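Local structure of peptide methionine sulfoxide reductase MsrA (Treponema denticola ATCC 35405, 5FA9) at residues F185-E190 with S285-A290; A192-F197 with G231-T236; Q242-L247 with T257-K262; G208-I213 with A289-I294. The protein probably repairs oxidised proteins by reducing both forms of methionine sulfoxide back to methionine, joining MsrA-type and MsrB-type reductase activities in one chain. The protein carries 2 engineered substitutions. One frame throughout, in Å; residues are numbered along the deposited sequence.

Contact 1 of 4, residues F185-E190 with S285-A290. Engineered in segment 285-290: S285 (natural residue Cys).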
# COMPACT_ATOMS: atom_id res chain seq x y z
N PHE B 185 -30.51 -26.72 -6.03
CA PHE B 185 -29.94 -27.88 -5.35
C PHE B 185 -28.72 -28.40 -6.10
O PHE B 185 -27.70 -28.73 -5.50
CB PHE B 185 -30.98 -28.99 -5.20
CG PHE B 185 -30.50 -30.18 -4.42
CD1 PHE B 185 -30.58 -30.20 -3.04
CD2 PHE B 185 -29.96 -31.28 -5.07
CE1 PHE B 185 -30.14 -31.30 -2.32
CE2 PHE B 185 -29.52 -32.37 -4.36
CZ PHE B 185 -29.60 -32.38 -2.98
N SER B 186 -28.84 -28.48 -7.42
CA SER B 186 -27.77 -28.98 -8.27
C SER B 186 -26.50 -28.14 -8.14
O SER B 186 -25.40 -28.68 -7.97
CB SER B 186 -28.21 -29.02 -9.73
OG SER B 186 -29.03 -30.15 -9.99
N VAL B 187 -26.65 -26.82 -8.22
CA VAL B 187 -25.51 -25.92 -8.12
C VAL B 187 -24.84 -25.98 -6.75
O VAL B 187 -23.62 -26.15 -6.66
CB VAL B 187 -25.93 -24.46 -8.41
CG1 VAL B 187 -24.85 -23.49 -7.95
CG2 VAL B 187 -26.22 -24.28 -9.90
N THR B 188 -25.63 -25.87 -5.70
CA THR B 188 -25.10 -25.74 -4.35
C THR B 188 -24.66 -27.07 -3.73
O THR B 188 -23.68 -27.12 -2.99
CB THR B 188 -26.13 -25.09 -3.40
OG1 THR B 188 -27.33 -25.87 -3.39
CG2 THR B 188 -26.45 -23.68 -3.87
N GLN B 189 -25.38 -28.14 -4.04
CA GLN B 189 -25.12 -29.43 -3.40
C GLN B 189 -24.41 -30.43 -4.31
O GLN B 189 -23.87 -31.43 -3.83
CB GLN B 189 -26.43 -30.04 -2.89
CG GLN B 189 -27.23 -29.11 -1.98
CD GLN B 189 -26.40 -28.58 -0.82
OE1 GLN B 189 -25.84 -29.34 -0.04
NE2 GLN B 189 -26.33 -27.26 -0.71
N GLU B 190 -24.41 -30.17 -5.61
CA GLU B 190 -23.80 -31.10 -6.56
C GLU B 190 -22.77 -30.41 -7.45
O GLU B 190 -22.36 -30.96 -8.47
CB GLU B 190 -24.88 -31.75 -7.43
CG GLU B 190 -25.93 -32.52 -6.65
CD GLU B 190 -27.08 -32.99 -7.52
OE1 GLU B 190 -27.17 -32.54 -8.68
OE2 GLU B 190 -27.90 -33.80 -7.04
N SER B 285 -16.83 -15.52 -10.16
CA SER B 285 -17.93 -15.98 -11.00
C SER B 285 -18.85 -16.88 -10.18
O SER B 285 -18.48 -17.99 -9.82
CB SER B 285 -17.40 -16.72 -12.23
OG SER B 285 -18.42 -16.88 -13.20
N ILE B 286 -20.05 -16.38 -9.89
CA ILE B 286 -20.96 -17.06 -8.98
C ILE B 286 -22.30 -17.35 -9.65
O ILE B 286 -22.87 -16.48 -10.31
CB ILE B 286 -21.21 -16.23 -7.70
CG1 ILE B 286 -19.88 -15.82 -7.07
CG2 ILE B 286 -22.06 -17.01 -6.71
CD1 ILE B 286 -19.02 -16.98 -6.62
N ASN B 287 -22.79 -18.58 -9.49
CA ASN B 287 -24.11 -18.95 -9.99
C ASN B 287 -25.20 -18.17 -9.27
O ASN B 287 -25.23 -18.13 -8.04
CB ASN B 287 -24.34 -20.45 -9.84
CG ASN B 287 -23.33 -21.28 -10.60
OD1 ASN B 287 -23.45 -21.47 -11.81
ND2 ASN B 287 -22.33 -21.79 -9.90
N GLY B 288 -26.09 -17.55 -10.03
CA GLY B 288 -27.21 -16.82 -9.47
C GLY B 288 -28.13 -17.71 -8.66
O GLY B 288 -28.74 -17.26 -7.69
N ALA B 289 -28.23 -18.97 -9.06
CA ALA B 289 -29.08 -19.94 -8.38
C ALA B 289 -28.63 -20.18 -6.94
O ALA B 289 -29.41 -20.64 -6.10
CB ALA B 289 -29.11 -21.25 -9.15
N ALA B 290 -27.37 -19.89 -6.66
CA ALA B 290 -26.81 -20.08 -5.33
C ALA B 290 -27.03 -18.86 -4.44
O ALA B 290 -26.71 -18.87 -3.25
CB ALA B 290 -25.33 -20.40 -5.42

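Contact 2 of 4, residues A192-F197 with G231-T236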
# COMPACT_ATOMS: atom_id res chain seq x y z
N ALA B 192 -22.94 -28.18 -9.57
CA ALA B 192 -23.35 -27.93 -10.95
C ALA B 192 -23.12 -26.48 -11.33
O ALA B 192 -22.84 -25.64 -10.48
CB ALA B 192 -24.80 -28.32 -11.16
N THR B 193 -23.25 -26.19 -12.62
CA THR B 193 -23.08 -24.83 -13.12
C THR B 193 -24.24 -24.45 -14.04
O THR B 193 -24.45 -25.08 -15.07
CB THR B 193 -21.75 -24.66 -13.88
OG1 THR B 193 -20.66 -24.85 -12.98
CG2 THR B 193 -21.66 -23.27 -14.50
N GLU B 194 -24.98 -23.42 -13.65
CA GLU B 194 -26.10 -22.93 -14.44
C GLU B 194 -25.59 -22.45 -15.80
O GLU B 194 -24.46 -21.97 -15.91
CB GLU B 194 -26.83 -21.81 -13.71
CG GLU B 194 -26.01 -20.53 -13.58
CD GLU B 194 -26.67 -19.49 -12.68
OE1 GLU B 194 -27.61 -19.86 -11.93
OE2 GLU B 194 -26.25 -18.32 -12.72
N ARG B 195 -26.42 -22.57 -16.83
CA ARG B 195 -26.02 -22.13 -18.16
C ARG B 195 -25.96 -20.61 -18.19
O ARG B 195 -26.75 -19.94 -17.53
CB ARG B 195 -26.98 -22.66 -19.23
CG ARG B 195 -27.69 -23.95 -18.87
CD ARG B 195 -28.57 -24.46 -20.00
NE ARG B 195 -29.26 -23.39 -20.72
CZ ARG B 195 -28.98 -23.04 -21.97
NH1 ARG B 195 -28.03 -23.67 -22.64
NH2 ARG B 195 -29.66 -22.06 -22.55
N PRO B 196 -24.98 -20.06 -18.94
CA PRO B 196 -24.74 -18.62 -19.04
C PRO B 196 -25.97 -17.80 -19.40
O PRO B 196 -26.82 -18.27 -20.17
CB PRO B 196 -23.69 -18.52 -20.15
CG PRO B 196 -22.99 -19.82 -20.13
CD PRO B 196 -23.98 -20.85 -19.69
N PHE B 197 -26.07 -16.60 -18.83
CA PHE B 197 -27.12 -15.63 -19.15
C PHE B 197 -28.53 -16.10 -18.80
O PHE B 197 -29.52 -15.52 -19.26
CB PHE B 197 -27.06 -15.25 -20.64
CG PHE B 197 -25.72 -14.76 -21.09
CD1 PHE B 197 -25.36 -13.43 -20.93
CD2 PHE B 197 -24.82 -15.63 -21.69
CE1 PHE B 197 -24.12 -12.98 -21.35
CE2 PHE B 197 -23.58 -15.18 -22.11
CZ PHE B 197 -23.23 -13.86 -21.94
N GLY B 231 -21.81 -14.24 -18.67
CA GLY B 231 -23.12 -14.83 -18.46
C GLY B 231 -23.45 -15.18 -17.03
O GLY B 231 -24.55 -15.66 -16.74
N TRP B 232 -22.51 -14.95 -16.12
CA TRP B 232 -22.75 -15.22 -14.70
C TRP B 232 -22.56 -13.96 -13.86
O TRP B 232 -21.78 -13.08 -14.22
CB TRP B 232 -21.82 -16.32 -14.19
CG TRP B 232 -22.04 -17.65 -14.83
CD1 TRP B 232 -23.07 -18.51 -14.59
CD2 TRP B 232 -21.20 -18.29 -15.79
NE1 TRP B 232 -22.93 -19.64 -15.36
CE2 TRP B 232 -21.79 -19.53 -16.11
CE3 TRP B 232 -20.00 -17.93 -16.43
CZ2 TRP B 232 -21.23 -20.42 -17.02
CZ3 TRP B 232 -19.45 -18.81 -17.34
CH2 TRP B 232 -20.06 -20.04 -17.63
N PRO B 233 -23.30 -13.86 -12.74
CA PRO B 233 -23.07 -12.81 -11.75
C PRO B 233 -21.61 -12.76 -11.32
O PRO B 233 -21.08 -13.76 -10.83
CB PRO B 233 -23.98 -13.22 -10.59
CG PRO B 233 -25.09 -13.97 -11.24
CD PRO B 233 -24.47 -14.69 -12.41
N SER B 234 -20.97 -11.61 -11.49
CA SER B 234 -19.55 -11.48 -11.22
C SER B 234 -19.26 -10.40 -10.18
O SER B 234 -19.85 -9.32 -10.21
CB SER B 234 -18.78 -11.17 -12.51
OG SER B 234 -19.00 -12.18 -13.48
N PHE B 235 -18.35 -10.71 -9.26
CA PHE B 235 -18.00 -9.79 -8.19
C PHE B 235 -16.49 -9.63 -8.08
O PHE B 235 -15.73 -10.52 -8.48
CB PHE B 235 -18.57 -10.28 -6.85
CG PHE B 235 -20.07 -10.46 -6.86
CD1 PHE B 235 -20.63 -11.66 -7.24
CD2 PHE B 235 -20.90 -9.42 -6.49
CE1 PHE B 235 -22.00 -11.83 -7.25
CE2 PHE B 235 -22.28 -9.58 -6.50
CZ PHE B 235 -22.83 -10.79 -6.88
N THR B 236 -16.05 -8.49 -7.56
CA THR B 236 -14.62 -8.20 -7.44
C THR B 236 -14.06 -8.69 -6.11
O THR B 236 -12.85 -8.85 -5.96
CB THR B 236 -14.34 -6.70 -7.58
OG1 THR B 236 -14.95 -5.99 -6.49
CG2 THR B 236 -14.91 -6.17 -8.89
O HOH W 1 -26.41 -17.03 -15.36

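Contact 3 of 4, residues Q242-L247 with T257-K262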
# COMPACT_ATOMS: atom_id res chain seq x y z
N GLN B 242 -14.99 -13.52 5.99
CA GLN B 242 -15.52 -14.70 6.68
C GLN B 242 -16.63 -15.38 5.88
O GLN B 242 -17.30 -16.28 6.39
CB GLN B 242 -16.05 -14.30 8.06
CG GLN B 242 -15.08 -13.43 8.86
CD GLN B 242 -15.58 -13.16 10.26
OE1 GLN B 242 -16.77 -13.32 10.55
NE2 GLN B 242 -14.68 -12.73 11.13
N ALA B 243 -16.81 -14.96 4.64
CA ALA B 243 -17.91 -15.45 3.82
C ALA B 243 -17.54 -16.67 2.98
O ALA B 243 -18.33 -17.60 2.84
CB ALA B 243 -18.42 -14.34 2.92
N LEU B 244 -16.33 -16.66 2.42
CA LEU B 244 -15.95 -17.69 1.45
C LEU B 244 -14.79 -18.57 1.90
O LEU B 244 -13.99 -18.20 2.75
CB LEU B 244 -15.58 -17.03 0.12
CG LEU B 244 -16.59 -16.03 -0.46
CD1 LEU B 244 -16.12 -15.54 -1.81
CD2 LEU B 244 -17.97 -16.66 -0.56
N GLN B 245 -14.73 -19.76 1.30
CA GLN B 245 -13.58 -20.64 1.41
C GLN B 245 -13.15 -21.05 0.01
O GLN B 245 -13.98 -21.17 -0.89
CB GLN B 245 -13.89 -21.88 2.26
CG GLN B 245 -13.59 -21.72 3.74
CD GLN B 245 -14.00 -22.93 4.55
OE1 GLN B 245 -14.55 -23.89 4.02
NE2 GLN B 245 -13.73 -22.89 5.85
N TYR B 246 -11.85 -21.27 -0.18
CA TYR B 246 -11.32 -21.54 -1.51
C TYR B 246 -10.78 -22.96 -1.61
O TYR B 246 -10.12 -23.45 -0.69
CB TYR B 246 -10.23 -20.54 -1.87
CG TYR B 246 -10.67 -19.09 -1.74
CD1 TYR B 246 -10.51 -18.41 -0.54
CD2 TYR B 246 -11.24 -18.42 -2.81
CE1 TYR B 246 -10.91 -17.09 -0.41
CE2 TYR B 246 -11.64 -17.10 -2.69
CZ TYR B 246 -11.47 -16.44 -1.48
OH TYR B 246 -11.87 -15.13 -1.35
N LEU B 247 -11.06 -23.62 -2.72
CA LEU B 247 -10.62 -25.00 -2.93
C LEU B 247 -9.99 -25.18 -4.31
O LEU B 247 -10.52 -24.71 -5.31
CB LEU B 247 -11.78 -25.97 -2.77
CG LEU B 247 -12.40 -26.09 -1.37
CD1 LEU B 247 -13.61 -27.02 -1.40
CD2 LEU B 247 -11.37 -26.58 -0.37
N THR B 257 -9.85 -22.37 -9.19
CA THR B 257 -10.14 -22.30 -7.77
C THR B 257 -11.65 -22.26 -7.53
O THR B 257 -12.34 -21.38 -8.04
CB THR B 257 -9.49 -21.06 -7.12
OG1 THR B 257 -8.08 -21.07 -7.39
CG2 THR B 257 -9.71 -21.07 -5.61
N GLU B 258 -12.14 -23.21 -6.75
CA GLU B 258 -13.57 -23.30 -6.46
C GLU B 258 -13.94 -22.42 -5.27
O GLU B 258 -13.24 -22.40 -4.26
CB GLU B 258 -13.97 -24.75 -6.18
CG GLU B 258 -15.42 -24.92 -5.77
CD GLU B 258 -15.73 -26.33 -5.31
OE1 GLU B 258 -14.79 -27.05 -4.90
OE2 GLU B 258 -16.92 -26.73 -5.34
N VAL B 259 -15.04 -21.69 -5.41
CA VAL B 259 -15.53 -20.84 -4.33
C VAL B 259 -16.70 -21.50 -3.61
O VAL B 259 -17.70 -21.85 -4.23
CB VAL B 259 -15.99 -19.46 -4.87
CG1 VAL B 259 -16.55 -18.62 -3.74
CG2 VAL B 259 -14.83 -18.75 -5.54
N VAL B 260 -16.56 -21.66 -2.30
CA VAL B 260 -17.60 -22.29 -1.49
C VAL B 260 -17.89 -21.45 -0.24
O VAL B 260 -17.01 -20.77 0.28
CB VAL B 260 -17.22 -23.72 -1.05
CG1 VAL B 260 -17.09 -24.63 -2.27
CG2 VAL B 260 -15.93 -23.72 -0.25
N SER B 261 -19.14 -21.49 0.21
CA SER B 261 -19.53 -20.78 1.42
C SER B 261 -18.81 -21.37 2.62
O SER B 261 -18.79 -22.59 2.80
CB SER B 261 -21.05 -20.86 1.63
OG SER B 261 -21.74 -20.24 0.56
N LYS B 262 -18.21 -20.52 3.44
CA LYS B 262 -17.47 -20.99 4.60
C LYS B 262 -18.40 -21.62 5.63
O LYS B 262 -18.07 -22.64 6.24
CB LYS B 262 -16.67 -19.86 5.25
CG LYS B 262 -15.84 -20.32 6.43
CD LYS B 262 -14.88 -19.25 6.91
CE LYS B 262 -13.97 -19.80 7.99
NZ LYS B 262 -12.68 -19.05 8.06

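Contact 4 of 4, residues G208-I213 with A289-I294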
# COMPACT_ATOMS: atom_id res chain seq x y z
N GLY B 208 -28.13 -3.70 -2.82
CA GLY B 208 -28.47 -4.68 -1.80
C GLY B 208 -27.36 -5.71 -1.65
O GLY B 208 -26.28 -5.55 -2.21
N ILE B 209 -27.64 -6.77 -0.90
CA ILE B 209 -26.66 -7.83 -0.70
C ILE B 209 -27.12 -9.14 -1.33
O ILE B 209 -28.32 -9.38 -1.49
CB ILE B 209 -26.38 -8.06 0.80
CG1 ILE B 209 -27.67 -8.40 1.54
CG2 ILE B 209 -25.71 -6.85 1.41
CD1 ILE B 209 -27.45 -8.76 3.00
N TYR B 210 -26.16 -9.99 -1.67
CA TYR B 210 -26.46 -11.32 -2.18
C TYR B 210 -26.16 -12.34 -1.09
O TYR B 210 -25.04 -12.42 -0.58
CB TYR B 210 -25.67 -11.61 -3.45
CG TYR B 210 -26.08 -10.73 -4.61
CD1 TYR B 210 -25.52 -9.47 -4.78
CD2 TYR B 210 -27.04 -11.15 -5.53
CE1 TYR B 210 -25.90 -8.66 -5.84
CE2 TYR B 210 -27.42 -10.35 -6.58
CZ TYR B 210 -26.84 -9.11 -6.74
OH TYR B 210 -27.22 -8.31 -7.79
N VAL B 211 -27.18 -13.12 -0.75
CA VAL B 211 -27.12 -14.00 0.40
C VAL B 211 -27.07 -15.48 -0.01
O VAL B 211 -27.57 -15.85 -1.08
CB VAL B 211 -28.34 -13.72 1.33
CG1 VAL B 211 -29.17 -14.98 1.58
CG2 VAL B 211 -27.89 -13.07 2.62
N ASP B 212 -26.45 -16.31 0.83
CA ASP B 212 -26.43 -17.75 0.61
C ASP B 212 -27.86 -18.28 0.62
O ASP B 212 -28.58 -18.14 1.61
CB ASP B 212 -25.59 -18.45 1.68
CG ASP B 212 -25.28 -19.90 1.34
OD1 ASP B 212 -26.00 -20.50 0.52
OD2 ASP B 212 -24.30 -20.44 1.90
N ILE B 213 -28.26 -18.91 -0.49
CA ILE B 213 -29.63 -19.39 -0.64
C ILE B 213 -29.94 -20.56 0.29
O ILE B 213 -31.10 -20.92 0.48
CB ILE B 213 -29.90 -19.81 -2.11
CG1 ILE B 213 -31.40 -19.79 -2.41
CG2 ILE B 213 -29.27 -21.16 -2.41
CD1 ILE B 213 -31.73 -19.68 -3.88
N ALA B 289 -28.23 -18.97 -9.06
CA ALA B 289 -29.08 -19.94 -8.38
C ALA B 289 -28.63 -20.18 -6.94
O ALA B 289 -29.41 -20.64 -6.10
CB ALA B 289 -29.11 -21.25 -9.15
N ALA B 290 -27.37 -19.89 -6.66
CA ALA B 290 -26.81 -20.08 -5.33
C ALA B 290 -27.03 -18.86 -4.44
O ALA B 290 -26.71 -18.87 -3.25
CB ALA B 290 -25.33 -20.40 -5.42
N LEU B 291 -27.58 -17.79 -5.03
CA LEU B 291 -27.73 -16.53 -4.31
C LEU B 291 -29.19 -16.10 -4.15
O LEU B 291 -30.04 -16.41 -4.98
CB LEU B 291 -26.95 -15.42 -5.01
CG LEU B 291 -25.46 -15.69 -5.26
CD1 LEU B 291 -24.84 -14.56 -6.07
CD2 LEU B 291 -24.73 -15.87 -3.94
N ARG B 292 -29.46 -15.39 -3.06
CA ARG B 292 -30.74 -14.73 -2.85
C ARG B 292 -30.52 -13.23 -2.63
O ARG B 292 -29.86 -12.83 -1.67
CB ARG B 292 -31.47 -15.34 -1.65
CG ARG B 292 -32.79 -14.67 -1.32
CD ARG B 292 -33.49 -15.38 -0.17
NE ARG B 292 -34.33 -14.47 0.61
CZ ARG B 292 -34.05 -14.08 1.85
NH1 ARG B 292 -32.95 -14.52 2.45
NH2 ARG B 292 -34.86 -13.25 2.48
N PHE B 293 -31.07 -12.41 -3.52
CA PHE B 293 -30.87 -10.97 -3.45
C PHE B 293 -31.80 -10.31 -2.44
O PHE B 293 -33.00 -10.58 -2.41
CB PHE B 293 -31.05 -10.33 -4.83
CG PHE B 293 -30.92 -8.83 -4.82
CD1 PHE B 293 -29.68 -8.23 -4.71
CD2 PHE B 293 -32.04 -8.02 -4.92
CE1 PHE B 293 -29.55 -6.86 -4.70
CE2 PHE B 293 -31.92 -6.65 -4.91
CZ PHE B 293 -30.68 -6.06 -4.80
N ILE B 294 -31.22 -9.43 -1.63
CA ILE B 294 -31.99 -8.68 -0.64
C ILE B 294 -31.77 -7.18 -0.82
O ILE B 294 -30.68 -6.68 -0.55
CB ILE B 294 -31.60 -9.08 0.80
CG1 ILE B 294 -31.76 -10.60 0.98
CG2 ILE B 294 -32.43 -8.31 1.81
CD1 ILE B 294 -31.58 -11.06 2.40

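Contact 1 of 4, residues F185-E190 with S285-A290
V187 meets N287, A289 and A290 across this small buried contact, and it is the residue to follow outward. Its CB points at the 285-290 segment and splits into two methyls. CG1 stands anti to the backbone N (chi1 164°), which turns it onto the flank of N287: it lies 3.6 Å from N287 CB and the same 3.6 Å from N287 ND2. The same V187 CG1 also touches A290 CB at 4.0 Å. The other methyl, V187 CG2, reaches A289 CB more loosely, at 4.3 Å. In the fold, this is where helix 182-190 of the MsrB-like (SelR) domain packs on the short 3-10 turn that follows strand 283-286. One residue further along the helix, T188 CG2 adds a second methyl contact, 3.8 Å from A290 CB. T188 OG1 turns to its own helix, bonding to Q184 O, and takes a hydrogen bond from Q189 NE2 at 3.2 Å that runs close to the Q189 amide plane. The N287 carboxamide, against which the V187 methyl rests, is restrained in its rotation by a bond at each end, ND2 to L268 O and OD1 to E194 N.

Contact 2 of 4, residues A192-F197 with G231-T236
W232 and G231 dock on P196, F197 and E194 in a loop-to-loop contact, made of two hydrogen bonds and close ring packing, where the irregular chain after helix 182-190 passes the turn leading into strand 234-235. The indole does most of the work. Its NE1 gives a hydrogen bond to E194 O (2.8 Å); the oxygen lies in the indole plane, while NE1 sits well above the carbonyl plane. P196 runs side by side with the indole, its CG 3.6 Å from W232 CZ2, and P196 CA lies over one ring face toward the rim. T193, just before E194, crosses the indole at about a right angle, its CG2 3.8 Å from W232 CZ2. Next along the loop, F197 N bonds to a lone pair of G231 O (2.7 Å). The F197 ring then covers G231: the glycine CA stands 3.4 Å from the ring centroid, almost on the normal. A water donates both to G231 O and to E194 OE2. The E194 carboxylate also takes the N-H groups of G288 (on OE2) and A289 (on OE1), a bidentate grip on successive amides at the start of a 3-10 turn. Within the MsrB-like domain, a glycine CH-pi contact and an indole N-H to carbonyl bond thus hold this loop against the turn before strand 234-235.

Contact 3 of 4, residues Q242-L247 with T257-K262
Q245 pairs with V260 and L247 with E258 through the backbone, as hydrogen-bonded pairs of the antiparallel hairpin 244-249/256-261. Q245 N to V260 O is 2.7 Å and V260 N to Q245 O is 3.0 Å; the L247-E258 pair likewise has a bond in each direction. Beyond the strand, K262 N continues the ladder to A243 O at 3.0 Å, with a nearly straight N-H...O angle of 178°. L244-S261 and Y246-V259 are the non-hydrogen-bonded pairs.

Among apolar contacts, L244 CD1 meets V259 CG1 at 3.7 Å, and Y246 CB lies 3.8 Å from T257 CG2, which also sits at the edge of the tyrosine ring. On the face bearing Q245, L247, E258 and V260, the V260 CG2 methyl packs on Q245 CB at 3.7 Å, and L247 CD1 reaches toward the same methyl, the two side chains crossing at about a right angle.

Mixed contacts come last. The extended K262 chain passes at about a right angle across Q245, its CG 3.4 Å from Q245 NE2, while E258 lies alongside L247 with OE1 3.7 Å from L247 CD1. Polar ends find partners beyond the hairpin: E258 OE2 bonds to H267 ND1 and Y246 OH to Y284 OH. A dithiothreitol, probably from the crystallisation liquor, lies beside K262. The hairpin is therefore bonded by main-chain groups, and its side chains join across it by van der Waals contact.

Contact 4 of 4, residues G208-I213 with A289-I294
Strands 208-212 and 291-295 are antiparallel neighbours in a three-stranded sheet of the MsrB-like domain, and Y210 and F293 form a non-hydrogen-bonded pair with side chains on the same face. The F293 ring meets the tyrosine obliquely, planes 51° apart and centroids 5.1 Å apart: F293 CD1 stands over one face of the Y210 ring, offset to the rim, and comes 3.6 Å from Y210 CZ. Further round the ring, F293 CE1 reaches G208 CA at 3.8 Å. L291 CD1 also touches Y210 CB.

The other side carries I209, V211, R292 and I294. I209 and I294 lie side by side, and V211 runs alongside R292, whose guanidinium has I294 CG1 over its centre and whose NH2 forms a salt bridge with E302. The backbone ladder has bonds both ways in the I209-I294 and V211-R292 pairs, V211 N to R292 O and R292 N to V211 O each being 2.8 Å. Past the strand, I213 N gives a longer bond to A290 O (3.2 Å), and I213 CD1 packs 3.4 Å from A289 O.

Strand 218-221 flanks 208-212 on its other edge. Y210 meets F235 and Y201 edge-to-face, I213 leans on Q184 and T188 of helix 182-190, and M299 of helix 296-299 touches I209 and I294.

In the fold
All four contacts lie in the C-terminal MsrB-like domain. From the N-terminal side, helix residues 185-190 open contact 1, 192-197 open contact 2, and 208-213 open contact 4. The first loop to close is contact 2, at 231-236, so it crosses contact 4, which stays open. Contact 3 then forms a local hairpin, nested inside the long loops of contacts 1 and 4. Both of those end on one stretch, 285-294, sharing A289 and A290, and contact 2 is nested in contact 1. Contacts 1, 2 and 3 all reach the six-stranded sheet; contact 4 pairs two strands of the three-stranded one, linked to contact 3 by the S261-D212 hydrogen bond.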